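Local coordinates for putative transcriptional regulator (Clostridium difficile, PDB 3QI7), which is of unknown function but has a periplasmic-binding-protein-like fold, consistent with a lipoprotein or regulator that recognises a small ligand such as a sugar, at residues Lys145-Ala148 with Glu149-Glu153; Tyr162-Thr165 with Asp166-Lys169; Leu177-Ile180 with Lys181-Lys185; Glu217-Val220 with Lys221-Gly224; Gly231-Glu234 with Tyr235-Glu238. All coordinates share one frame; numbering follows the deposited sequence.

All five contacts are local and lie around the three-stranded parallel sheet 191-196, 159-164, 228-231. Interactions 1, 2, 3 and 5 are partly buried; interaction 4 is a surface contact, its centre about 31 Å from the chain centre. Interactions 1 and 3 are turns of packed helices 140-153 and 171-186 and touch through Ala-148 and Thr-183; each has a hydroxyl doubling a backbone bond. Interactions 2 and 5 follow neighbouring strands 159-164 and 228-231; side chains accept from main-chain N-H groups there, as an N-cap in interaction 5, and Asp-167 packs on Val-232 and Met-236. Interaction 4 ends helix 203-223 with a glycine, and its buried Gln-219 meets Tyr-162 of interaction 2.

Interaction 1 (Lys145-Ala148 with Glu149-Glu153); sequences KVLA and ERSKE
Lys-145 O accepts the N-H of Glu-149 at 3.0 Å, and the same i to i+4 spacing joins Val-146 to Arg-150, Leu-147 to Ser-151 and Ala-148 to Lys-152. All four N-H...O angles are near 162°, so the backbone is regular helix across both segments. Leu-147 O is gripped twice: besides Ser-151 N at 3.0 Å it takes the Ser-151 hydroxyl, OG lying 2.8 Å from that oxygen. The two donors come from opposite faces of the carbonyl plane. Ser-151 chi1 of -65° sets OG beside its own backbone N, from where it reaches back one turn.

These turns end helix 140-153, one of the helices flanking a parallel sheet in this alpha/beta, periplasmic-binding-protein-like fold. Lys-145 and Ala-148 face helix 171-186, Leu-147 reaches Phe-230 of strand 228-231, and Val-146 and Arg-150 lie against strand 361-370.

Among the charged side chains, Lys-145 NZ forms a salt bridge with Glu-149 OE2 at 2.8 Å. The lysine chain is straight until a bend at chi4 (-71°) turns the ammonium to the syn side of OE2, tilted out of the carboxylate plane. Val-146 and Arg-150 run alongside each other, and CG1 of the valine sits over one guanidinium face, 3.2 Å from Arg-150 NE and nearer the rim of that group than its centre. The outer end of the arginine is held separately, NH1 donating to Leu-366 O. Lys-152 turns away from the preceding segment, its NZ bonded to Ile-187 O.

Interaction 2 (Tyr162-Thr165 with Asp166-Lys169); sequences YAST and DDLK
Thr-165, Ser-164 and Asp-166 carry most of the buried surface where strand 159-164 turns into a short 3-10 segment. Thr-165 and Asp-166 form the bend itself, and Asp-166 N donates to Asn-198 OD1 beside it. Ser-164, just before them, ties the two sides of the bend together by exchanging reciprocal side-chain-to-backbone hydrogen bonds with Asp-167. Ser-164 OG accepts from Asp-167 N at 2.9 Å, while Asp-167 OD2 accepts from Ser-164 N, also at 2.9 Å. Both N-H...O angles are 165°, so neither bond is strained. The serine torsion (chi1 78°) swings OG between its own backbone N and carbonyl carbon, over the N-H three residues on. OD2 is approached on its anti side, with the donor 28° out of the carboxylate plane. Ser-164 O closes the turn by taking Leu-168 N at 3.1 Å.

Beneath the polar crossing, Ala-163 CB meets Leu-168 CD2 at 4.0 Å, and Leu-168 continues onto Leu-177 of helix 171-186. On the outer surface one water molecule bridges the side chains of the bend: it lies 2.8 Å from Thr-165 OG1 and donates to Asp-166 OD1 at 2.7 Å.

Interaction 3 (Leu177-Ile180 with Lys181-Lys185); sequences LEMI and KETCK
Met-179 O, in a selenomethionine, is held by two donors of Thr-183: the backbone N and the hydroxyl OG1, each 2.9 Å from it. They approach from opposite faces of the carbonyl plane, so the side-chain bond supplements the helical one instead of displacing it. Thr-183 chi1 of -58° places OG1 beside its backbone N and so within reach of the previous turn, with CB 3.3 Å from Met-179 O.

The remaining i to i+4 bonds are ordinary, the straightest being Cys-184 N to Ile-180 O at 2.8 Å with an N-H...O angle of 169°. Both segments belong to helix 171-186, the crossover helix of the beta-alpha-beta unit formed with strands 159-164 and 191-196. Ile-180 and Cys-184 share the strand-facing side: CG2 lies 4.0 Å from SG, and both side chains touch Phe-159.

Round the helix, Met-179 bends at chi2 and chi3, bringing SE back over the following turn. There it lies 3.6 Å from Glu-182 OE2 and 3.7 Å from Thr-183 OG1, crossing both side chains at a slant. Met-179 and Thr-183 also pack against Lys-145 of helix 140-153. Lys-181 is extended, its end leading away from the preceding turn, and it touches Phe-191 of strand 191-196.

Interaction 4 (Glu217-Val220 with Lys221-Gly224); sequences EKQV and KKYG
Gln-219 and Tyr-223 make the close-packed part of the last two turns of helix 203-223. Gln-219 O accepts Tyr-223 N at 3.0 Å, and the ring follows the carbonyl back along the helix, CD2 coming within 3.3 Å of the same oxygen. Farther out, Gln-219 OE1 sits at the ring edge, in its plane and 3.8 Å from CE2. The glutamine gets there by folding at chi2 (-63°), which turns its amide along the helix side. That amide is buried, and its NE2 donates to Asp-215 OD2. Lys-222 closes over its outer end, NZ donating to Gln-219 OE1 at 3.0 Å, a doubtful bond because it belongs to one of two modelled conformers.

The helix stops at Gly-224, whose phi of 86° leaves the helical range. Lacking a beta carbon, the residue avoids a collision with the carbonyl oxygen of Tyr-223 at these angles. Its N still bonds Val-220 O at 2.7 Å, but the N-H...O angle of 135° makes this a less straight bond than those before it, and Val-220 CG1 rests 4.1 Å from Gly-224 C.

The solvent side, with Lys-218, Lys-221 and Glu-217, is looser. Lys-221 leads away from the preceding turn, and its NZ remains 5.4 Å from Glu-217 OE1; Glu-217 instead makes its salt bridge to Lys-243 through OE2.

Inward, Gln-219 packs over Val-192 and Val-194 of strand 191-196 and Ile-160 and Tyr-162 of strand 159-164, while Val-220 touches Ile-227, just before strand 228-231, and Tyr-249, after helix 234-247.

Interaction 5 (Gly231-Glu234 with Tyr235-Glu238); sequences GVNE and YMDE
Asn-233 chi1 of 55° places CG between its own backbone N and carbonyl carbon, and this turns OD1 onto the N-H of Met-236, a selenomethionine. The bond is 2.9 Å between Asn-233 OD1 and Met-236 N, with the donor nearly along the C=O axis of the amide and an N-H...O angle of 167°. Met-236 contributes through its own first torsion (-65°), which sets CG beside its backbone N and 3.3 Å from the same OD1, so the amide oxygen also lies against the start of the side chain.

Asn-233 is thus the N-cap of helix 234-247, at the loop that follows strand 228-231, a strand-loop-helix passage of the parallel alpha/beta kind. Its backbone takes part as well: Asn-233 O accepts Asp-237 N at 2.9 Å, in the carbonyl plane. One residue later Glu-234 O receives Glu-238 N, and the regular helix is under way.

Beyond CG the Met-236 chain is extended and runs back under the loop. SE comes 3.7 Å from Val-232 N, a buried nitrogen with no partner in the model, and 4.0 Å from CA of Gly-231. Gly-231, having no beta carbon, also avoids a clash with Met-236 CB. CE reaches Val-232 CG2 at 4.1 Å, the two side chains lying alongside, and the pair continues onto Asp-167 and strand 159-164. Asp-237 OD1 accepts from a water that in turn accepts from Gly-231 N, tying helix to strand end; OD2 of the same carboxylate is bonded to Ser-255 OG.

Interaction 1 (Lys145-Ala148 with Glu149-Glu153)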
loop_
_atom_site.group_PDB
_atom_site.type_symbol
_atom_site.label_atom_id
_atom_site.label_comp_id
_atom_site.label_asym_id
_atom_site.label_seq_id
_atom_site.Cartn_x
_atom_site.Cartn_y
_atom_site.Cartn_z
ATOM N N LYS A 145 1.813 -9.930 11.852
ATOM C CA LYS A 145 2.208 -11.314 11.908
ATOM C C LYS A 145 3.340 -11.556 10.919
ATOM O O LYS A 145 4.363 -12.137 11.268
ATOM C CB LYS A 145 1.012 -12.204 11.593
ATOM C CG LYS A 145 1.278 -13.731 11.578
ATOM C CD LYS A 145 -0.045 -14.544 11.310
ATOM C CE LYS A 145 0.202 -16.053 11.290
ATOM N NZ LYS A 145 0.938 -16.432 10.075
ATOM N N VAL A 146 3.173 -11.060 9.692
ATOM C CA VAL A 146 4.113 -11.355 8.607
ATOM C C VAL A 146 5.430 -10.611 8.817
ATOM O O VAL A 146 6.511 -11.146 8.570
ATOM C CB VAL A 146 3.487 -11.044 7.210
ATOM C CG1 VAL A 146 4.546 -11.135 6.083
ATOM C CG2 VAL A 146 2.234 -11.975 6.917
ATOM N N LEU A 147 5.345 -9.397 9.320
ATOM C CA LEU A 147 6.564 -8.607 9.640
ATOM C C LEU A 147 7.394 -9.297 10.756
ATOM O O LEU A 147 8.627 -9.345 10.703
ATOM C CB LEU A 147 6.175 -7.197 10.029
ATOM C CG LEU A 147 7.260 -6.266 10.581
ATOM C CD1 LEU A 147 8.423 -6.081 9.591
ATOM C CD2 LEU A 147 6.593 -4.915 10.957
ATOM N N ALA A 148 6.723 -9.818 11.775
ATOM C CA ALA A 148 7.404 -10.587 12.843
ATOM C C ALA A 148 8.087 -11.828 12.258
ATOM O O ALA A 148 9.267 -12.110 12.545
ATOM C CB ALA A 148 6.376 -10.985 13.934
ATOM N N GLU A 149 7.371 -12.569 11.422
ATOM C CA GLU A 149 7.932 -13.791 10.808
ATOM C C GLU A 149 9.122 -13.470 9.902
ATOM O O GLU A 149 10.186 -14.097 10.023
ATOM C CB GLU A 149 6.859 -14.559 10.047
ATOM C CG GLU A 149 5.766 -15.093 10.963
ATOM C CD GLU A 149 4.653 -15.770 10.192
ATOM O OE1 GLU A 149 4.759 -15.822 8.964
ATOM O OE2 GLU A 149 3.670 -16.244 10.821
ATOM N N ARG A 150 8.974 -12.453 9.055
ATOM C CA ARG A 150 10.035 -12.107 8.099
ATOM C C ARG A 150 11.272 -11.594 8.812
ATOM O O ARG A 150 12.404 -11.872 8.370
ATOM C CB ARG A 150 9.530 -11.121 7.013
ATOM C CG ARG A 150 8.625 -11.804 5.983
ATOM C CD ARG A 150 8.009 -10.866 4.893
ATOM N NE ARG A 150 7.037 -11.627 4.100
ATOM C CZ ARG A 150 6.282 -11.154 3.118
ATOM N NH1 ARG A 150 6.387 -9.893 2.696
ATOM N NH2 ARG A 150 5.417 -11.966 2.539
ATOM N N SER A 151 11.075 -10.861 9.917
ATOM C CA SER A 151 12.156 -10.505 10.836
ATOM C C SER A 151 12.925 -11.741 11.384
ATOM O O SER A 151 14.181 -11.792 11.337
ATOM C CB SER A 151 11.587 -9.672 12.025
ATOM O OG SER A 151 11.080 -8.428 11.566
ATOM N N LYS A 152 12.165 -12.724 11.887
ATOM C CA LYS A 152 12.719 -13.993 12.394
ATOM C C LYS A 152 13.554 -14.676 11.290
ATOM O O LYS A 152 14.684 -15.087 11.538
ATOM C CB LYS A 152 11.592 -14.948 12.886
ATOM C CG LYS A 152 12.083 -16.243 13.590
ATOM C CD LYS A 152 12.419 -16.023 15.051
ATOM C CE LYS A 152 13.040 -17.230 15.704
ATOM N NZ LYS A 152 12.892 -17.108 17.177
ATOM N N GLU A 153 13.018 -14.723 10.082
ATOM C CA GLU A 153 13.648 -15.440 8.951
ATOM C C GLU A 153 14.964 -14.794 8.548
ATOM O O GLU A 153 15.886 -15.467 8.077
ATOM C CB GLU A 153 12.717 -15.530 7.769
ATOM C CG GLU A 153 11.482 -16.358 8.118
ATOM C CD GLU A 153 10.313 -16.204 7.152
ATOM O OE1 GLU A 153 10.512 -15.727 6.035
ATOM O OE2 GLU A 153 9.165 -16.568 7.508
#

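Interaction 2 (Tyr162-Thr165 with Asp166-Lys169)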
loop_
_atom_site.group_PDB
_atom_site.type_symbol
_atom_site.label_atom_id
_atom_site.label_comp_id
_atom_site.label_asym_id
_atom_site.label_seq_id
_atom_site.Cartn_x
_atom_site.Cartn_y
_atom_site.Cartn_z
ATOM N N TYR A 162 9.167 1.086 17.607
ATOM C CA TYR A 162 9.214 2.510 17.988
ATOM C C TYR A 162 7.946 3.218 17.476
ATOM O O TYR A 162 7.621 3.140 16.301
ATOM C CB TYR A 162 10.450 3.199 17.370
ATOM C CG TYR A 162 11.773 2.823 17.968
ATOM C CD1 TYR A 162 12.128 3.259 19.217
ATOM C CD2 TYR A 162 12.700 2.060 17.250
ATOM C CE1 TYR A 162 13.344 2.910 19.773
ATOM C CE2 TYR A 162 13.911 1.716 17.786
ATOM C CZ TYR A 162 14.241 2.149 19.060
ATOM O OH TYR A 162 15.461 1.805 19.592
ATOM N N ALA A 163 7.277 3.949 18.377
ATOM C CA ALA A 163 6.022 4.667 18.126
ATOM C C ALA A 163 5.764 5.552 19.336
ATOM O O ALA A 163 6.083 5.157 20.460
ATOM C CB ALA A 163 4.854 3.685 18.008
ATOM N N SER A 164 5.187 6.730 19.111
ATOM C CA SER A 164 4.773 7.625 20.203
ATOM C C SER A 164 3.446 7.143 20.812
ATOM O O SER A 164 2.719 6.406 20.177
ATOM C CB SER A 164 4.595 9.052 19.684
ATOM O OG SER A 164 3.367 9.208 18.981
ATOM N N THR A 165 3.093 7.614 22.009
ATOM C CA THR A 165 1.811 7.196 22.590
ATOM C C THR A 165 0.623 7.780 21.803
ATOM O O THR A 165 -0.431 7.127 21.712
ATOM C CB THR A 165 1.745 7.463 24.093
ATOM O OG1 THR A 165 2.004 8.831 24.373
ATOM C CG2 THR A 165 2.788 6.619 24.816
ATOM N N ASP A 166 0.817 8.950 21.166
ATOM C CA ASP A 166 -0.160 9.461 20.199
ATOM C C ASP A 166 -0.314 8.560 18.975
ATOM O O ASP A 166 -1.449 8.323 18.533
ATOM C CB ASP A 166 0.168 10.871 19.738
ATOM C CG ASP A 166 -0.133 11.948 20.805
ATOM O OD1 ASP A 166 -0.756 11.670 21.841
ATOM O OD2 ASP A 166 0.251 13.092 20.587
ATOM N N ASP A 167 0.806 8.071 18.425
ATOM C CA ASP A 167 0.760 7.073 17.330
ATOM C C ASP A 167 -0.085 5.850 17.692
ATOM O O ASP A 167 -0.820 5.335 16.850
ATOM C CB ASP A 167 2.160 6.553 16.922
ATOM C CG ASP A 167 3.041 7.605 16.276
ATOM O OD1 ASP A 167 2.549 8.463 15.487
ATOM O OD2 ASP A 167 4.269 7.544 16.529
ATOM N N LEU A 168 0.053 5.373 18.923
ATOM C CA LEU A 168 -0.716 4.223 19.396
ATOM C C LEU A 168 -2.249 4.444 19.491
ATOM O O LEU A 168 -2.983 3.473 19.739
ATOM C CB LEU A 168 -0.155 3.712 20.733
ATOM C CG LEU A 168 1.313 3.221 20.747
ATOM C CD1 LEU A 168 1.677 2.656 22.109
ATOM C CD2 LEU A 168 1.566 2.165 19.687
ATOM N N LYS A 169 -2.724 5.691 19.315
ATOM C CA LYS A 169 -4.162 6.008 19.256
ATOM C C LYS A 169 -4.747 5.590 17.917
ATOM O O LYS A 169 -5.952 5.372 17.792
ATOM C CB LYS A 169 -4.411 7.519 19.428
ATOM C CG LYS A 169 -3.919 8.126 20.743
ATOM C CD LYS A 169 -4.355 9.607 20.902
ATOM C CE LYS A 169 -3.896 10.485 19.727
ATOM N NZ LYS A 169 -3.913 11.940 20.050
HETATM O O HOH W 1 -0.542 9.987 23.881
#

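Interaction 3 (Leu177-Ile180 with Lys181-Lys185)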
loop_
_atom_site.group_PDB
_atom_site.type_symbol
_atom_site.label_atom_id
_atom_site.label_comp_id
_atom_site.label_asym_id
_atom_site.label_seq_id
_atom_site.Cartn_x
_atom_site.Cartn_y
_atom_site.Cartn_z
ATOM N N LEU A 177 0.808 -3.467 16.108
ATOM C CA LEU A 177 1.642 -3.673 17.295
ATOM C C LEU A 177 1.264 -4.909 18.104
ATOM O O LEU A 177 2.132 -5.715 18.448
ATOM C CB LEU A 177 1.609 -2.422 18.178
ATOM C CG LEU A 177 2.236 -2.531 19.576
ATOM C CD1 LEU A 177 3.664 -2.942 19.506
ATOM C CD2 LEU A 177 2.116 -1.178 20.308
ATOM N N GLU A 178 -0.030 -5.041 18.426
ATOM C CA GLU A 178 -0.552 -6.179 19.179
ATOM C C GLU A 178 -0.230 -7.534 18.506
ATOM O O GLU A 178 0.172 -8.498 19.180
ATOM C CB GLU A 178 -2.080 -6.022 19.429
ATOM C CG GLU A 178 -2.851 -7.286 19.894
ATOM C CD GLU A 178 -4.345 -7.022 20.250
ATOM O OE1 GLU A 178 -5.098 -6.507 19.394
ATOM O OE2 GLU A 178 -4.773 -7.334 21.391
HETATM N N MSE A 179 -0.429 -7.617 17.199
HETATM C CA MSE A 179 -0.135 -8.831 16.489
HETATM C C MSE A 179 1.377 -9.049 16.321
HETATM O O MSE A 179 1.813 -10.191 16.356
HETATM C CB MSE A 179 -0.872 -8.899 15.144
HETATM C CG MSE A 179 -0.733 -10.243 14.474
HETATM SE SE MSE A 179 -1.381 -11.735 15.590
HETATM C CE MSE A 179 -3.275 -11.282 15.574
ATOM N N ILE A 180 2.191 -7.994 16.197
ATOM C CA ILE A 180 3.646 -8.224 16.196
ATOM C C ILE A 180 4.066 -8.864 17.515
ATOM O O ILE A 180 4.850 -9.817 17.520
ATOM C CB ILE A 180 4.473 -6.943 15.976
ATOM C CG1 ILE A 180 4.263 -6.422 14.573
ATOM C CG2 ILE A 180 5.988 -7.194 16.179
ATOM C CD1 ILE A 180 4.650 -4.932 14.403
ATOM N N LYS A 181 3.531 -8.345 18.629
ATOM C CA LYS A 181 3.908 -8.812 19.974
ATOM C C LYS A 181 3.526 -10.263 20.206
ATOM O O LYS A 181 4.313 -11.042 20.751
ATOM C CB LYS A 181 3.246 -7.936 21.061
ATOM C CG LYS A 181 3.738 -8.169 22.465
ATOM C CD LYS A 181 3.061 -7.199 23.465
ATOM C CE LYS A 181 3.637 -7.359 24.868
ATOM N NZ LYS A 181 2.985 -6.438 25.864
ATOM N N GLU A 182 2.321 -10.612 19.788
ATOM C CA GLU A 182 1.775 -11.959 19.962
ATOM C C GLU A 182 2.553 -12.926 19.087
ATOM O O GLU A 182 3.000 -14.009 19.544
ATOM C CB GLU A 182 0.291 -11.922 19.589
ATOM C CG GLU A 182 -0.496 -13.202 19.650
ATOM C CD GLU A 182 -1.950 -12.953 19.217
ATOM O OE1 GLU A 182 -2.543 -11.960 19.709
ATOM O OE2 GLU A 182 -2.481 -13.713 18.365
ATOM N N THR A 183 2.760 -12.525 17.841
ATOM C CA THR A 183 3.508 -13.363 16.924
ATOM C C THR A 183 4.936 -13.595 17.432
ATOM O O THR A 183 5.394 -14.756 17.468
ATOM C CB THR A 183 3.498 -12.841 15.474
ATOM O OG1 THR A 183 2.146 -12.723 14.994
ATOM C CG2 THR A 183 4.266 -13.831 14.548
ATOM N N CYS A 184 5.636 -12.524 17.816
ATOM C CA CYS A 184 6.970 -12.648 18.416
ATOM C C CYS A 184 6.991 -13.640 19.596
ATOM O O CYS A 184 7.931 -14.410 19.744
ATOM C CB CYS A 184 7.508 -11.282 18.865
ATOM S SG CYS A 184 8.112 -10.238 17.553
ATOM N N LYS A 185 5.953 -13.599 20.429
ATOM C CA LYS A 185 5.824 -14.537 21.543
ATOM C C LYS A 185 5.726 -15.983 21.060
ATOM O O LYS A 185 6.395 -16.870 21.614
ATOM C CB LYS A 185 4.615 -14.211 22.433
ATOM C CG LYS A 185 4.635 -14.983 23.780
ATOM C CD LYS A 185 3.390 -15.894 23.996
ATOM C CE LYS A 185 2.298 -15.244 24.847
ATOM N NZ LYS A 185 2.379 -15.576 26.315
#

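Interaction 4 (Glu217-Val220 with Lys221-Gly224)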
loop_
_atom_site.group_PDB
_atom_site.type_symbol
_atom_site.label_atom_id
_atom_site.label_comp_id
_atom_site.label_asym_id
_atom_site.label_seq_id
_atom_site.Cartn_x
_atom_site.Cartn_y
_atom_site.Cartn_z
ATOM N N GLU A 217 21.358 2.723 19.422
ATOM C CA GLU A 217 22.672 2.358 19.951
ATOM C C GLU A 217 22.588 1.450 21.191
ATOM O O GLU A 217 23.310 0.461 21.306
ATOM C CB GLU A 217 23.494 3.611 20.283
ATOM C CG GLU A 217 23.896 4.373 19.032
ATOM C CD GLU A 217 24.699 5.616 19.354
ATOM O OE1 GLU A 217 25.402 5.607 20.392
ATOM O OE2 GLU A 217 24.621 6.580 18.559
ATOM N N LYS A 218 21.666 1.772 22.095
ATOM C CA LYS A 218 21.484 0.994 23.321
ATOM C C LYS A 218 21.035 -0.425 23.059
ATOM O O LYS A 218 21.512 -1.376 23.712
ATOM C CB LYS A 218 20.520 1.713 24.292
ATOM C CG LYS A 218 21.154 2.969 24.885
ATOM C CD LYS A 218 20.479 3.442 26.171
ATOM C CE LYS A 218 19.160 4.158 25.915
ATOM N NZ LYS A 218 18.782 4.957 27.119
ATOM N N GLN A 219 20.116 -0.571 22.105
ATOM C CA GLN A 219 19.540 -1.863 21.794
ATOM C C GLN A 219 20.573 -2.781 21.135
ATOM O O GLN A 219 20.604 -3.984 21.419
ATOM C CB GLN A 219 18.274 -1.721 20.930
ATOM C CG GLN A 219 17.152 -0.830 21.541
ATOM C CD GLN A 219 16.567 -1.338 22.840
ATOM O OE1 GLN A 219 16.813 -2.473 23.244
ATOM N NE2 GLN A 219 15.756 -0.494 23.499
ATOM N N VAL A 220 21.436 -2.211 20.289
ATOM C CA VAL A 220 22.552 -2.951 19.676
ATOM C C VAL A 220 23.605 -3.391 20.715
ATOM O O VAL A 220 24.142 -4.496 20.644
ATOM C CB VAL A 220 23.211 -2.120 18.515
ATOM C CG1 VAL A 220 24.497 -2.795 17.992
ATOM C CG2 VAL A 220 22.209 -1.917 17.378
ATOM N N LYS A 221 23.887 -2.550 21.702
ATOM C CA LYS A 221 24.798 -2.951 22.784
ATOM C C LYS A 221 24.240 -4.104 23.611
ATOM O O LYS A 221 24.981 -5.005 24.030
ATOM C CB LYS A 221 25.107 -1.766 23.699
ATOM C CG LYS A 221 26.051 -0.781 23.059
ATOM C CD LYS A 221 26.374 0.385 23.990
ATOM C CE LYS A 221 26.792 1.631 23.198
ATOM N NZ LYS A 221 27.960 2.279 23.816
ATOM N N LYS A 222 22.932 -4.096 23.807
ATOM C CA LYS A 222 22.263 -5.145 24.581
ATOM C C LYS A 222 22.228 -6.479 23.854
ATOM O O LYS A 222 22.603 -7.513 24.415
ATOM C CB LYS A 222 20.835 -4.739 24.914
ATOM C CG LYS A 222 20.738 -3.732 25.998
ATOM C CD LYS A 222 19.340 -3.175 26.085
ATOM C CE LYS A 222 18.294 -4.296 26.127
ATOM N NZ LYS A 222 16.897 -3.801 25.891
ATOM N N TYR A 223 21.791 -6.461 22.598
ATOM C CA TYR A 223 21.582 -7.683 21.816
ATOM C C TYR A 223 22.622 -8.016 20.759
ATOM O O TYR A 223 22.635 -9.130 20.244
ATOM C CB TYR A 223 20.240 -7.596 21.128
ATOM C CG TYR A 223 19.096 -7.506 22.104
ATOM C CD1 TYR A 223 18.577 -8.651 22.717
ATOM C CD2 TYR A 223 18.501 -6.289 22.386
ATOM C CE1 TYR A 223 17.490 -8.573 23.589
ATOM C CE2 TYR A 223 17.448 -6.200 23.259
ATOM C CZ TYR A 223 16.945 -7.334 23.866
ATOM O OH TYR A 223 15.887 -7.194 24.732
ATOM N N GLY A 224 23.482 -7.072 20.413
ATOM C CA GLY A 224 24.327 -7.259 19.238
ATOM C C GLY A 224 23.538 -6.800 18.014
ATOM O O GLY A 224 22.352 -6.415 18.107
#

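Interaction 5 (Gly231-Glu234 with Tyr235-Glu238)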
loop_
_atom_site.group_PDB
_atom_site.type_symbol
_atom_site.label_atom_id
_atom_site.label_comp_id
_atom_site.label_asym_id
_atom_site.label_seq_id
_atom_site.Cartn_x
_atom_site.Cartn_y
_atom_site.Cartn_z
ATOM N N GLY A 231 9.929 1.200 12.759
ATOM C CA GLY A 231 9.200 2.421 13.145
ATOM C C GLY A 231 7.919 2.589 12.344
ATOM O O GLY A 231 7.647 1.832 11.376
ATOM N N VAL A 232 7.132 3.595 12.722
ATOM C CA VAL A 232 5.738 3.654 12.286
ATOM C C VAL A 232 5.410 4.789 11.329
ATOM O O VAL A 232 4.265 4.899 10.900
ATOM C CB VAL A 232 4.751 3.603 13.490
ATOM C CG1 VAL A 232 5.014 2.379 14.380
ATOM C CG2 VAL A 232 4.793 4.908 14.311
ATOM N N ASN A 233 6.425 5.579 10.939
ATOM C CA ASN A 233 6.268 6.608 9.901
ATOM C C ASN A 233 7.589 6.842 9.130
ATOM O O ASN A 233 8.667 6.326 9.505
ATOM C CB ASN A 233 5.727 7.930 10.496
ATOM C CG ASN A 233 6.581 8.444 11.651
ATOM O OD1 ASN A 233 7.795 8.643 11.499
ATOM N ND2 ASN A 233 5.959 8.632 12.828
ATOM N N GLU A 234 7.489 7.617 8.059
ATOM C CA GLU A 234 8.588 7.760 7.131
ATOM C C GLU A 234 9.743 8.493 7.795
ATOM O O GLU A 234 10.905 8.265 7.452
ATOM C CB GLU A 234 8.145 8.536 5.894
ATOM C CG GLU A 234 7.133 7.821 5.029
ATOM C CD GLU A 234 6.663 8.675 3.848
ATOM O OE1 GLU A 234 6.971 9.893 3.813
ATOM O OE2 GLU A 234 6.007 8.112 2.946
ATOM N N TYR A 235 9.426 9.393 8.720
ATOM C CA TYR A 235 10.474 10.158 9.416
ATOM C C TYR A 235 11.317 9.186 10.270
ATOM O O TYR A 235 12.548 9.218 10.224
ATOM C CB TYR A 235 9.884 11.290 10.269
ATOM C CG TYR A 235 10.956 12.177 10.879
ATOM C CD1 TYR A 235 11.517 13.223 10.151
ATOM C CD2 TYR A 235 11.447 11.932 12.146
ATOM C CE1 TYR A 235 12.536 14.023 10.688
ATOM C CE2 TYR A 235 12.464 12.722 12.687
ATOM C CZ TYR A 235 13.002 13.763 11.950
ATOM O OH TYR A 235 14.001 14.537 12.498
HETATM N N MSE A 236 10.648 8.290 10.995
HETATM C CA MSE A 236 11.342 7.228 11.741
HETATM C C MSE A 236 12.111 6.312 10.809
HETATM O O MSE A 236 13.253 5.929 11.146
HETATM C CB MSE A 236 10.367 6.375 12.590
HETATM C CG MSE A 236 9.712 7.141 13.672
HETATM SE SE MSE A 236 8.988 5.938 14.965
HETATM C CE MSE A 236 7.840 7.182 15.903
ATOM N N ASP A 237 11.507 5.963 9.653
ATOM C CA ASP A 237 12.139 5.063 8.696
ATOM C C ASP A 237 13.489 5.644 8.258
ATOM O O ASP A 237 14.489 4.924 8.138
ATOM C CB ASP A 237 11.304 4.861 7.427
ATOM C CG ASP A 237 10.055 4.017 7.659
ATOM O OD1 ASP A 237 10.065 3.150 8.572
ATOM O OD2 ASP A 237 9.092 4.256 6.907
ATOM N N GLU A 238 13.499 6.937 8.016
ATOM C CA GLU A 238 14.719 7.615 7.584
ATOM C C GLU A 238 15.863 7.512 8.612
ATOM O O GLU A 238 17.014 7.157 8.272
ATOM C CB GLU A 238 14.412 9.093 7.261
ATOM C CG GLU A 238 15.581 9.772 6.474
ATOM C CD GLU A 238 15.321 11.245 6.084
ATOM O OE1 GLU A 238 14.841 12.040 6.939
ATOM O OE2 GLU A 238 15.611 11.615 4.915
HETATM O O HOH W 2 10.869 0.783 9.959
#